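Local coordinates for PA14 domain-containing protein (Clostridium clariflavum, PDB 6QDI) that probably senses plant biomass outside the cell as the tandem PA14, calcium-binding and sugar-binding part of a membrane-anchored RsgI-like anti-sigma factor, at residues 25-30 / 118-123; 65-70 / 81-86; 72-77 / 107-112. All coordinates share one frame; numbering follows the deposited sequence.

Contact 1 of 3, residues 25-30 / 118-123; sequences TIDFFW and FVKLEW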
loop_
_atom_site.group_PDB
_atom_site.type_symbol
_atom_site.label_atom_id
_atom_site.label_comp_id
_atom_site.label_asym_id
_atom_site.label_seq_id
_atom_site.Cartn_x
_atom_site.Cartn_y
_atom_site.Cartn_z
ATOM N N THR A 25 11.677 -4.150 -17.676
ATOM C CA THR A 25 10.454 -4.132 -18.433
ATOM C C THR A 25 9.294 -4.365 -17.458
ATOM O O THR A 25 9.528 -4.805 -16.320
ATOM C CB THR A 25 10.422 -5.271 -19.488
ATOM O OG1 THR A 25 10.491 -6.516 -18.823
ATOM C CG2 THR A 25 11.535 -5.154 -20.529
ATOM N N ILE A 26 8.063 -4.083 -17.906
ATOM C CA ILE A 26 6.873 -4.443 -17.096
ATOM C C ILE A 26 6.383 -5.788 -17.615
ATOM O O ILE A 26 5.605 -5.867 -18.557
ATOM C CB ILE A 26 5.776 -3.352 -17.139
ATOM C CG1 ILE A 26 6.340 -1.988 -16.725
ATOM C CG2 ILE A 26 4.649 -3.773 -16.195
ATOM C CD1 ILE A 26 5.340 -0.879 -16.454
ATOM N N ASP A 27 6.860 -6.850 -16.974
ATOM C CA ASP A 27 6.597 -8.211 -17.398
ATOM C C ASP A 27 6.781 -9.090 -16.191
ATOM O O ASP A 27 7.893 -9.552 -15.936
ATOM C CB ASP A 27 7.562 -8.579 -18.530
ATOM C CG ASP A 27 7.359 -9.967 -19.076
ATOM O OD1 ASP A 27 6.307 -10.604 -18.827
ATOM O OD2 ASP A 27 8.286 -10.363 -19.783
ATOM N N PHE A 28 5.724 -9.227 -15.399
ATOM C CA PHE A 28 5.814 -9.873 -14.097
ATOM C C PHE A 28 4.746 -10.913 -13.911
ATOM O O PHE A 28 3.583 -10.703 -14.260
ATOM C CB PHE A 28 5.693 -8.847 -12.966
ATOM C CG PHE A 28 6.901 -7.994 -12.847
ATOM C CD1 PHE A 28 8.024 -8.492 -12.257
ATOM C CD2 PHE A 28 6.938 -6.699 -13.329
ATOM C CE1 PHE A 28 9.176 -7.738 -12.140
ATOM C CE2 PHE A 28 8.099 -5.925 -13.218
ATOM C CZ PHE A 28 9.211 -6.454 -12.640
ATOM N N PHE A 29 5.154 -12.029 -13.341
ATOM C CA PHE A 29 4.244 -13.047 -12.942
ATOM C C PHE A 29 4.680 -13.498 -11.557
ATOM O O PHE A 29 5.775 -14.106 -11.436
ATOM C CB PHE A 29 4.242 -14.220 -13.930
ATOM C CG PHE A 29 3.260 -15.278 -13.591
ATOM C CD1 PHE A 29 3.513 -16.220 -12.543
ATOM C CD2 PHE A 29 2.078 -15.414 -14.283
ATOM C CE1 PHE A 29 2.614 -17.198 -12.218
ATOM C CE2 PHE A 29 1.212 -16.420 -13.968
ATOM C CZ PHE A 29 1.474 -17.285 -12.928
ATOM N N TRP A 30 3.900 -13.169 -10.529
ATOM C CA TRP A 30 4.318 -13.367 -9.143
ATOM C C TRP A 30 3.668 -14.572 -8.477
ATOM O O TRP A 30 4.042 -14.930 -7.356
ATOM C CB TRP A 30 4.070 -12.085 -8.347
ATOM C CG TRP A 30 4.965 -10.982 -8.725
ATOM C CD1 TRP A 30 6.338 -10.973 -8.692
ATOM C CD2 TRP A 30 4.590 -9.677 -9.168
ATOM N NE1 TRP A 30 6.827 -9.769 -9.092
ATOM C CE2 TRP A 30 5.771 -8.941 -9.365
ATOM C CE3 TRP A 30 3.365 -9.062 -9.421
ATOM C CZ2 TRP A 30 5.765 -7.609 -9.786
ATOM C CZ3 TRP A 30 3.372 -7.725 -9.852
ATOM C CH2 TRP A 30 4.549 -7.040 -10.026
ATOM N N PHE A 118 -0.151 -10.765 -11.601
ATOM C CA PHE A 118 0.656 -10.637 -12.797
ATOM C C PHE A 118 0.307 -9.329 -13.505
ATOM O O PHE A 118 -0.819 -8.842 -13.401
ATOM C CB PHE A 118 0.549 -11.856 -13.726
ATOM C CG PHE A 118 -0.840 -12.254 -14.138
ATOM C CD1 PHE A 118 -1.527 -11.549 -15.122
ATOM C CD2 PHE A 118 -1.408 -13.411 -13.629
ATOM C CE1 PHE A 118 -2.791 -11.959 -15.547
ATOM C CE2 PHE A 118 -2.656 -13.842 -14.078
ATOM C CZ PHE A 118 -3.345 -13.118 -15.011
ATOM N N VAL A 119 1.264 -8.822 -14.281
ATOM C CA VAL A 119 1.046 -7.650 -15.087
ATOM C C VAL A 119 2.101 -7.639 -16.190
ATOM O O VAL A 119 3.308 -7.791 -15.931
ATOM C CB VAL A 119 1.031 -6.360 -14.258
ATOM C CG1 VAL A 119 2.284 -6.109 -13.455
ATOM C CG2 VAL A 119 0.720 -5.159 -15.130
ATOM N N LYS A 120 1.653 -7.458 -17.413
ATOM C CA LYS A 120 2.529 -7.455 -18.580
ATOM C C LYS A 120 2.102 -6.357 -19.529
ATOM O O LYS A 120 0.924 -6.308 -19.906
ATOM C CB LYS A 120 2.410 -8.821 -19.313
ATOM C CG LYS A 120 3.310 -9.071 -20.482
ATOM C CD LYS A 120 3.201 -10.536 -20.949
ATOM C CE LYS A 120 3.625 -10.826 -22.374
ATOM N NZ LYS A 120 3.787 -12.285 -22.521
ATOM N N LEU A 121 3.055 -5.505 -19.924
ATOM C CA LEU A 121 2.810 -4.380 -20.863
ATOM C C LEU A 121 3.485 -4.642 -22.206
ATOM O O LEU A 121 4.725 -4.750 -22.277
ATOM C CB LEU A 121 3.360 -3.073 -20.274
ATOM C CG LEU A 121 3.166 -1.848 -21.151
ATOM C CD1 LEU A 121 1.707 -1.471 -21.279
ATOM C CD2 LEU A 121 4.025 -0.724 -20.602
ATOM N N GLU A 122 2.644 -4.708 -23.229
ATOM C CA GLU A 122 3.088 -4.867 -24.619
ATOM C C GLU A 122 2.691 -3.656 -25.415
ATOM O O GLU A 122 1.805 -2.866 -25.029
ATOM C CB GLU A 122 2.457 -6.134 -25.251
ATOM C CG GLU A 122 2.877 -7.432 -24.584
ATOM C CD GLU A 122 2.023 -8.552 -25.088
ATOM O OE1 GLU A 122 0.956 -8.775 -24.502
ATOM O OE2 GLU A 122 2.346 -9.118 -26.160
ATOM N N TRP A 123 3.301 -3.534 -26.601
ATOM C CA TRP A 123 2.903 -2.519 -27.579
ATOM C C TRP A 123 2.948 -3.096 -28.992
ATOM O O TRP A 123 3.572 -4.115 -29.256
ATOM C CB TRP A 123 3.723 -1.212 -27.467
ATOM C CG TRP A 123 5.195 -1.282 -27.760
ATOM C CD1 TRP A 123 5.939 -2.376 -28.149
ATOM C CD2 TRP A 123 6.078 -0.176 -27.752
ATOM N NE1 TRP A 123 7.246 -2.003 -28.309
ATOM C CE2 TRP A 123 7.358 -0.652 -28.077
ATOM C CE3 TRP A 123 5.920 1.164 -27.441
ATOM C CZ2 TRP A 123 8.469 0.187 -28.121
ATOM C CZ3 TRP A 123 7.017 2.000 -27.495
ATOM C CH2 TRP A 123 8.275 1.511 -27.808
HETATM O O HOH W 1 7.361 -3.603 -20.685
HETATM O O HOH W 2 5.519 -12.906 -20.397
#

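Contact 2 of 3, residues 65-70 / 81-86; sequences ISRDNG and IDKWDN. With CA (calcium ion), chain D; EDO (1,2-ethanediol), chain C.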
loop_
_atom_site.group_PDB
_atom_site.type_symbol
_atom_site.label_atom_id
_atom_site.label_comp_id
_atom_site.label_asym_id
_atom_site.label_seq_id
_atom_site.Cartn_x
_atom_site.Cartn_y
_atom_site.Cartn_z
ATOM N N ILE A 65 -2.399 -4.659 -22.042
ATOM C CA ILE A 65 -2.155 -5.092 -20.698
ATOM C C ILE A 65 -2.837 -6.418 -20.428
ATOM O O ILE A 65 -4.002 -6.604 -20.742
ATOM C CB ILE A 65 -2.565 -4.005 -19.708
ATOM C CG1 ILE A 65 -1.538 -2.846 -19.805
ATOM C CG2 ILE A 65 -2.529 -4.531 -18.282
ATOM C CD1 ILE A 65 -1.608 -1.685 -18.865
ATOM N N SER A 66 -2.073 -7.329 -19.823
ATOM C CA SER A 66 -2.586 -8.527 -19.145
ATOM C C SER A 66 -2.436 -8.262 -17.658
ATOM O O SER A 66 -1.349 -7.840 -17.233
ATOM C CB SER A 66 -1.752 -9.750 -19.565
ATOM O OG SER A 66 -1.694 -9.896 -20.966
ATOM N N ARG A 67 -3.499 -8.484 -16.873
ATOM C CA ARG A 67 -3.488 -8.026 -15.491
ATOM C C ARG A 67 -4.251 -8.977 -14.576
ATOM O O ARG A 67 -5.342 -9.465 -14.900
ATOM C CB ARG A 67 -4.115 -6.634 -15.371
ATOM C CG ARG A 67 -5.602 -6.589 -15.747
ATOM C CD ARG A 67 -6.231 -5.236 -15.728
ATOM N NE ARG A 67 -7.649 -5.299 -16.007
ATOM C CZ ARG A 67 -8.606 -5.465 -15.118
ATOM N NH1 ARG A 67 -9.869 -5.446 -15.521
ATOM N NH2 ARG A 67 -8.320 -5.615 -13.822
ATOM N N ASP A 68 -3.720 -9.082 -13.362
ATOM C CA ASP A 68 -4.439 -9.695 -12.232
ATOM C C ASP A 68 -3.822 -8.991 -11.036
ATOM O O ASP A 68 -2.696 -9.331 -10.698
ATOM C CB ASP A 68 -4.253 -11.192 -12.234
ATOM C CG ASP A 68 -4.891 -11.853 -11.066
ATOM O OD1 ASP A 68 -5.292 -11.143 -10.105
ATOM O OD2 ASP A 68 -4.981 -13.127 -11.068
ATOM N N ASN A 69 -4.428 -7.962 -10.415
ATOM C CA ASN A 69 -5.769 -7.469 -10.641
ATOM C C ASN A 69 -5.798 -6.131 -11.393
ATOM O O ASN A 69 -5.732 -6.144 -12.625
ATOM C CB ASN A 69 -6.526 -7.394 -9.300
ATOM C CG ASN A 69 -6.792 -8.773 -8.748
ATOM O OD1 ASN A 69 -6.063 -9.259 -7.872
ATOM N ND2 ASN A 69 -7.758 -9.460 -9.352
ATOM N N GLY A 70 -5.903 -5.006 -10.716
ATOM C CA GLY A 70 -6.206 -3.756 -11.410
ATOM C C GLY A 70 -4.998 -3.077 -12.025
ATOM O O GLY A 70 -3.879 -3.198 -11.533
ATOM N N ILE A 81 -5.690 3.223 -20.412
ATOM C CA ILE A 81 -6.283 1.999 -19.910
ATOM C C ILE A 81 -6.680 2.265 -18.456
ATOM O O ILE A 81 -5.813 2.526 -17.628
ATOM C CB ILE A 81 -5.339 0.769 -20.006
ATOM C CG1 ILE A 81 -4.987 0.473 -21.459
ATOM C CG2 ILE A 81 -5.993 -0.443 -19.358
ATOM C CD1 ILE A 81 -3.946 -0.612 -21.659
ATOM N N ASP A 82 -7.973 2.241 -18.199
ATOM C CA ASP A 82 -8.503 2.556 -16.861
ATOM C C ASP A 82 -9.284 1.353 -16.372
ATOM O O ASP A 82 -10.483 1.224 -16.630
ATOM C CB ASP A 82 -9.388 3.797 -16.938
ATOM C CG ASP A 82 -9.871 4.271 -15.574
ATOM O OD1 ASP A 82 -9.471 3.655 -14.547
ATOM O OD2 ASP A 82 -10.638 5.256 -15.514
ATOM N N LYS A 83 -8.576 0.440 -15.707
ATOM C CA LYS A 83 -9.116 -0.883 -15.365
ATOM C C LYS A 83 -8.738 -1.263 -13.939
ATOM O O LYS A 83 -8.149 -2.308 -13.676
ATOM C CB LYS A 83 -8.671 -1.934 -16.394
ATOM C CG LYS A 83 -9.232 -1.691 -17.804
ATOM C CD LYS A 83 -10.728 -1.976 -17.884
ATOM C CE LYS A 83 -11.223 -1.533 -19.229
ATOM N NZ LYS A 83 -12.654 -1.706 -19.393
ATOM N N TRP A 84 -9.129 -0.399 -13.010
ATOM C CA TRP A 84 -8.745 -0.509 -11.594
ATOM C C TRP A 84 -9.805 -1.318 -10.869
ATOM O O TRP A 84 -10.604 -0.800 -10.113
ATOM C CB TRP A 84 -8.575 0.867 -11.010
ATOM C CG TRP A 84 -7.847 0.930 -9.715
ATOM C CD1 TRP A 84 -8.375 1.250 -8.493
ATOM C CD2 TRP A 84 -6.447 0.718 -9.505
ATOM N NE1 TRP A 84 -7.383 1.262 -7.552
ATOM C CE2 TRP A 84 -6.189 0.930 -8.136
ATOM C CE3 TRP A 84 -5.381 0.381 -10.342
ATOM C CZ2 TRP A 84 -4.899 0.859 -7.592
ATOM C CZ3 TRP A 84 -4.113 0.276 -9.812
ATOM C CH2 TRP A 84 -3.866 0.519 -8.433
ATOM N N ASP A 85 -9.811 -2.619 -11.127
ATOM C CA ASP A 85 -10.876 -3.478 -10.612
ATOM C C ASP A 85 -10.336 -4.872 -10.336
ATOM O O ASP A 85 -9.177 -5.183 -10.639
ATOM C CB ASP A 85 -12.117 -3.453 -11.517
ATOM C CG ASP A 85 -11.827 -4.015 -12.879
ATOM O OD1 ASP A 85 -11.253 -5.122 -12.975
ATOM O OD2 ASP A 85 -12.187 -3.337 -13.874
ATOM N N ASN A 86 -11.208 -5.691 -9.717
ATOM C CA ASN A 86 -10.803 -7.030 -9.272
ATOM C C ASN A 86 -10.931 -8.113 -10.266
ATOM O O ASN A 86 -10.674 -9.270 -9.934
ATOM C CB ASN A 86 -11.560 -7.370 -8.001
ATOM C CG ASN A 86 -11.076 -6.526 -6.858
ATOM O OD1 ASN A 86 -9.963 -6.680 -6.452
ATOM N ND2 ASN A 86 -11.860 -5.579 -6.411
HETATM CA CA CA D . -5.150 -11.534 -7.818
HETATM C C1 EDO C . -7.290 -13.909 -8.737
HETATM O O1 EDO C . -5.857 -13.762 -8.640
HETATM C C2 EDO C . -7.955 -13.194 -7.545
HETATM O O2 EDO C . -7.587 -11.847 -7.668
#

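Contact 3 of 3, residues 72-77 / 107-112; sequences RLWIDN and KLEYFN. With CA (calcium ion), chain D.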
loop_
_atom_site.group_PDB
_atom_site.type_symbol
_atom_site.label_atom_id
_atom_site.label_comp_id
_atom_site.label_asym_id
_atom_site.label_seq_id
_atom_site.Cartn_x
_atom_site.Cartn_y
_atom_site.Cartn_z
ATOM N N ARG A 72 -4.014 0.884 -14.102
ATOM C CA ARG A 72 -4.228 2.136 -14.821
ATOM C C ARG A 72 -2.939 2.442 -15.561
ATOM O O ARG A 72 -1.867 2.392 -14.989
ATOM C CB ARG A 72 -4.592 3.301 -13.883
ATOM C CG ARG A 72 -6.001 3.184 -13.295
ATOM C CD ARG A 72 -6.545 4.454 -12.720
ATOM N NE ARG A 72 -7.950 4.338 -12.269
ATOM C CZ ARG A 72 -8.360 4.306 -10.995
ATOM N NH1 ARG A 72 -7.451 4.299 -9.974
ATOM N NH2 ARG A 72 -9.678 4.242 -10.731
ATOM N N LEU A 73 -3.069 2.830 -16.846
ATOM C CA LEU A 73 -1.925 3.197 -17.688
ATOM C C LEU A 73 -2.111 4.572 -18.283
ATOM O O LEU A 73 -3.099 4.785 -18.973
ATOM C CB LEU A 73 -1.713 2.214 -18.810
ATOM C CG LEU A 73 -0.581 2.549 -19.817
ATOM C CD1 LEU A 73 0.781 2.462 -19.180
ATOM C CD2 LEU A 73 -0.654 1.628 -21.018
ATOM N N TRP A 74 -1.157 5.452 -18.008
ATOM C CA TRP A 74 -1.094 6.774 -18.619
ATOM C C TRP A 74 0.116 6.812 -19.541
ATOM O O TRP A 74 1.236 6.482 -19.135
ATOM C CB TRP A 74 -0.926 7.907 -17.582
ATOM C CG TRP A 74 -1.996 8.188 -16.593
ATOM C CD1 TRP A 74 -2.865 9.240 -16.621
ATOM C CD2 TRP A 74 -2.283 7.495 -15.374
ATOM N NE1 TRP A 74 -3.654 9.244 -15.523
ATOM C CE2 TRP A 74 -3.355 8.170 -14.752
ATOM C CE3 TRP A 74 -1.765 6.347 -14.762
ATOM C CZ2 TRP A 74 -3.863 7.779 -13.519
ATOM C CZ3 TRP A 74 -2.291 5.944 -13.531
ATOM C CH2 TRP A 74 -3.314 6.670 -12.923
ATOM N N ILE A 75 -0.101 7.278 -20.779
ATOM C CA ILE A 75 0.982 7.545 -21.726
ATOM C C ILE A 75 0.815 9.007 -22.122
ATOM O O ILE A 75 -0.282 9.417 -22.451
ATOM C CB ILE A 75 0.904 6.651 -22.991
ATOM C CG1 ILE A 75 0.987 5.151 -22.656
ATOM C CG2 ILE A 75 1.985 7.074 -23.985
ATOM C CD1 ILE A 75 2.332 4.705 -22.149
ATOM N N ASP A 76 1.885 9.783 -22.066
ATOM C CA ASP A 76 1.827 11.207 -22.381
ATOM C C ASP A 76 0.782 11.918 -21.531
ATOM O O ASP A 76 0.072 12.830 -21.988
ATOM C CB ASP A 76 1.533 11.431 -23.870
ATOM C CG ASP A 76 1.726 12.887 -24.305
ATOM O OD1 ASP A 76 2.626 13.555 -23.760
ATOM O OD2 ASP A 76 0.990 13.329 -25.183
ATOM N N ASN A 77 0.645 11.474 -20.290
ATOM C CA ASN A 77 -0.303 12.016 -19.333
ATOM C C ASN A 77 -1.763 11.826 -19.722
ATOM O O ASN A 77 -2.664 12.435 -19.109
ATOM C CB ASN A 77 0.056 13.453 -18.966
ATOM C CG ASN A 77 1.491 13.543 -18.476
ATOM O OD1 ASN A 77 1.825 13.019 -17.434
ATOM N ND2 ASN A 77 2.375 14.153 -19.291
ATOM N N LYS A 107 3.175 6.261 -16.801
ATOM C CA LYS A 107 2.849 5.872 -15.426
ATOM C C LYS A 107 1.945 4.673 -15.489
ATOM O O LYS A 107 0.937 4.701 -16.230
ATOM C CB LYS A 107 2.176 7.034 -14.685
ATOM C CG LYS A 107 1.753 6.660 -13.273
ATOM C CD LYS A 107 1.270 7.844 -12.441
ATOM C CE LYS A 107 0.138 8.622 -13.039
ATOM N NZ LYS A 107 -0.300 9.721 -12.136
ATOM N N LEU A 108 2.262 3.619 -14.761
ATOM C CA LEU A 108 1.439 2.427 -14.732
ATOM C C LEU A 108 1.256 2.080 -13.257
ATOM O O LEU A 108 2.234 1.839 -12.556
ATOM C CB LEU A 108 2.089 1.284 -15.495
ATOM C CG LEU A 108 1.186 0.061 -15.819
ATOM C CD1 LEU A 108 1.804 -0.780 -16.920
ATOM C CD2 LEU A 108 0.891 -0.855 -14.664
ATOM N N GLU A 109 -0.005 2.048 -12.819
ATOM C CA GLU A 109 -0.355 1.642 -11.471
ATOM C C GLU A 109 -1.032 0.267 -11.517
ATOM O O GLU A 109 -1.786 -0.022 -12.448
ATOM C CB GLU A 109 -1.263 2.688 -10.836
ATOM C CG GLU A 109 -0.523 3.966 -10.525
ATOM C CD GLU A 109 -1.357 5.136 -10.058
ATOM O OE1 GLU A 109 -2.594 5.029 -9.994
ATOM O OE2 GLU A 109 -0.734 6.150 -9.675
ATOM N N TYR A 110 -0.754 -0.546 -10.505
ATOM C CA TYR A 110 -1.161 -1.947 -10.505
ATOM C C TYR A 110 -1.488 -2.381 -9.076
ATOM O O TYR A 110 -0.808 -1.942 -8.132
ATOM C CB TYR A 110 0.039 -2.785 -11.043
ATOM C CG TYR A 110 -0.080 -4.245 -10.683
ATOM C CD1 TYR A 110 -0.880 -5.112 -11.406
ATOM C CD2 TYR A 110 0.516 -4.732 -9.526
ATOM C CE1 TYR A 110 -1.066 -6.421 -10.997
ATOM C CE2 TYR A 110 0.299 -6.021 -9.073
ATOM C CZ TYR A 110 -0.509 -6.865 -9.811
ATOM O OH TYR A 110 -0.706 -8.142 -9.361
ATOM N N PHE A 111 -2.442 -3.305 -8.918
ATOM C CA PHE A 111 -2.620 -3.966 -7.636
ATOM C C PHE A 111 -2.942 -5.422 -7.746
ATOM O O PHE A 111 -3.599 -5.857 -8.704
ATOM C CB PHE A 111 -3.650 -3.241 -6.722
ATOM C CG PHE A 111 -5.110 -3.410 -7.102
ATOM C CD1 PHE A 111 -5.862 -4.473 -6.605
ATOM C CD2 PHE A 111 -5.749 -2.496 -7.916
ATOM C CE1 PHE A 111 -7.198 -4.611 -6.908
ATOM C CE2 PHE A 111 -7.100 -2.626 -8.204
ATOM C CZ PHE A 111 -7.835 -3.674 -7.722
ATOM N N ASN A 112 -2.564 -6.166 -6.708
ATOM C CA ASN A 112 -3.024 -7.528 -6.460
ATOM C C ASN A 112 -3.873 -7.529 -5.216
ATOM O O ASN A 112 -3.423 -7.077 -4.161
ATOM C CB ASN A 112 -1.893 -8.522 -6.326
ATOM C CG ASN A 112 -2.405 -9.947 -6.345
ATOM O OD1 ASN A 112 -3.489 -10.176 -6.860
ATOM N ND2 ASN A 112 -1.650 -10.912 -5.804
HETATM CA CA CA D . -5.150 -11.534 -7.818
HETATM O O HOH W 3 -4.799 3.641 -9.745
#

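Contact 1 of 3, residues 25-30 / 118-123
The rings of F29 and F118 lie nearly parallel, planes 6° apart, but displaced so that little of one ring covers the other, with centroids 5.9 Å apart. They touch obliquely, F29 CE2 near F118 CD2 and F29 CD2 3.9 Å from F118 CB. With CG anti to the backbone N (chi1 -177°), the F29 ring leans toward the 118-123 strand. F28 CB lies above one face of the W30 indole, toward its rim, and V119 CG1 approaches W30 CZ3 obliquely at 4.1 Å. D27 and K120, on the same face of the sheet as F29 and F118, run side by side; OD1 rests against CG and CD of the lysine, and a water accepting from K120 NZ and donating to D27 OD1 links the two opposite charges. I26 CB packs on L121 CB on the buried face. The backbones form an antiparallel ladder, with F28 and V119 a hydrogen-bonded pair (F28 N to V119 O, 2.9 Å) and L121 N bonded to I26 O. Strand 27-31 thus joins strand 117-125, which strand 59-68 flanks in the same PA14 sheet, while I26, W30 and V119 all pack on W49 of strand 44-53.

Contact 2 of 3, residues 65-70 / 81-86
R67 reaches across to D85 beside a calcium site of the first PA14 domain, where strand 59-68 ends in a classic beta bulge, N69 and G70 both facing F111. The tightly packed part centres on the guanidinium. NH1 and NH2 grip D85 end-on and both bind OD1, NH1 at 2.9 Å and NH2 at 3.1 Å, completing a salt bridge. The two nitrogens approach from the same face of the carboxylate, whose plane is turned 65° from the guanidinium: NH1 comes on the syn side, NH2 from above the plane. NH2 also donates to N69 O at 2.9 Å; that oxygen lies nearly in the guanidinium plane, while NH2 stands above the plane of the carbonyl. A weak bond runs from NH2 to D85 O, and K83 O lies over one guanidinium face. These bonds should fix the rotation of the group; E92 is a second acidic partner of it, through NE. R67 CG takes the crowded position between N and the carbonyl carbon (chi1 64°), from which the chain runs extended to NE. Nearby, G70 CA comes within 3.3 Å of K83 O in a CA-H...O contact, and W84, centre of an inverse gamma turn, lays CE3 near G70 C. In the buried interior I65 CG1 meets I81 CD1 at 3.8 Å.

The metal side is firmly held too. D68 and N69, joined by a cis peptide bond, each supply one oxygen to the calcium, with N112, T114 and N116 completing the protein ligands. An ethanediol, probably from the crystallisation liquor, chelates the ion through both hydroxyls, and N69 ND2 donates to its O2 at 2.9 Å.

The solvent side is looser: the K83 side chain, bent at chi2, carries NZ off from the arginine, and N86 is exposed, its OD1 hydrogen-bonded to N113 ND2.

Contact 3 of 3, residues 72-77 / 107-112
Strands 72-75 and 107-112 run almost exactly antiparallel, 4.8 Å apart, with R72-E109 and W74-K107 as hydrogen-bonded pairs and L73-L108 as the non-hydrogen-bonded pair between them. Each hydrogen-bonded pair closes two bonds; that from W74 N to K107 O is the shortest, 2.8 Å and almost straight at 176°.

On the face carrying R72, W74, K107 and E109, the lysine lies alongside the indole. A bend at chi3 (56°) places CE over the six-membered ring, 3.5 Å from its centroid in a CH-pi contact, and NZ stands above the same ring at 4.2 Å from the centroid, nearly on the normal, a cation-pi interaction. E109 meets this ring at its edge, OE1 lying 3.4 Å from W74 CH2 with the carboxylate turned 74° from the ring plane. A water joins OE1 to R72 NH1, accepting from the arginine at 2.7 Å and donating to the glutamate. The charges have further partners, E109 OE2 in R48 and R72 NE in D82. On the opposite, buried face L73 CD1 packs against L108 CD1 at 4.1 Å, with I65 of strand 59-68 touching both leucines.

The pair belongs to the antiparallel beta framework of a PA14 domain; at the far end of strand 104-113, N112 OD1 binds the calcium shared with the 65-70 segment.

Overall arrangement
All three contacts lie in the first PA14 domain, their centres 10 to 12 Å apart. Along the chain, 25-30 comes first and 118-123 last, enclosing the other two, whose segments alternate. Contact 1 shares a sheet with strand 59-68 of contact 2, F118 O lying 2.9 Å from D68 N. Contact 3 belongs to the other sheet, where strand 71-75 neighbours strand 78-83 of contact 2. Contact 2 therefore spans both sheets, with Y110 OH reaching D68 O across them. I26 and L108 pack together between contacts 1 and 3. D68, N69 and N112 bring contacts 2 and 3 to one calcium, so both sheets help shape the metal site.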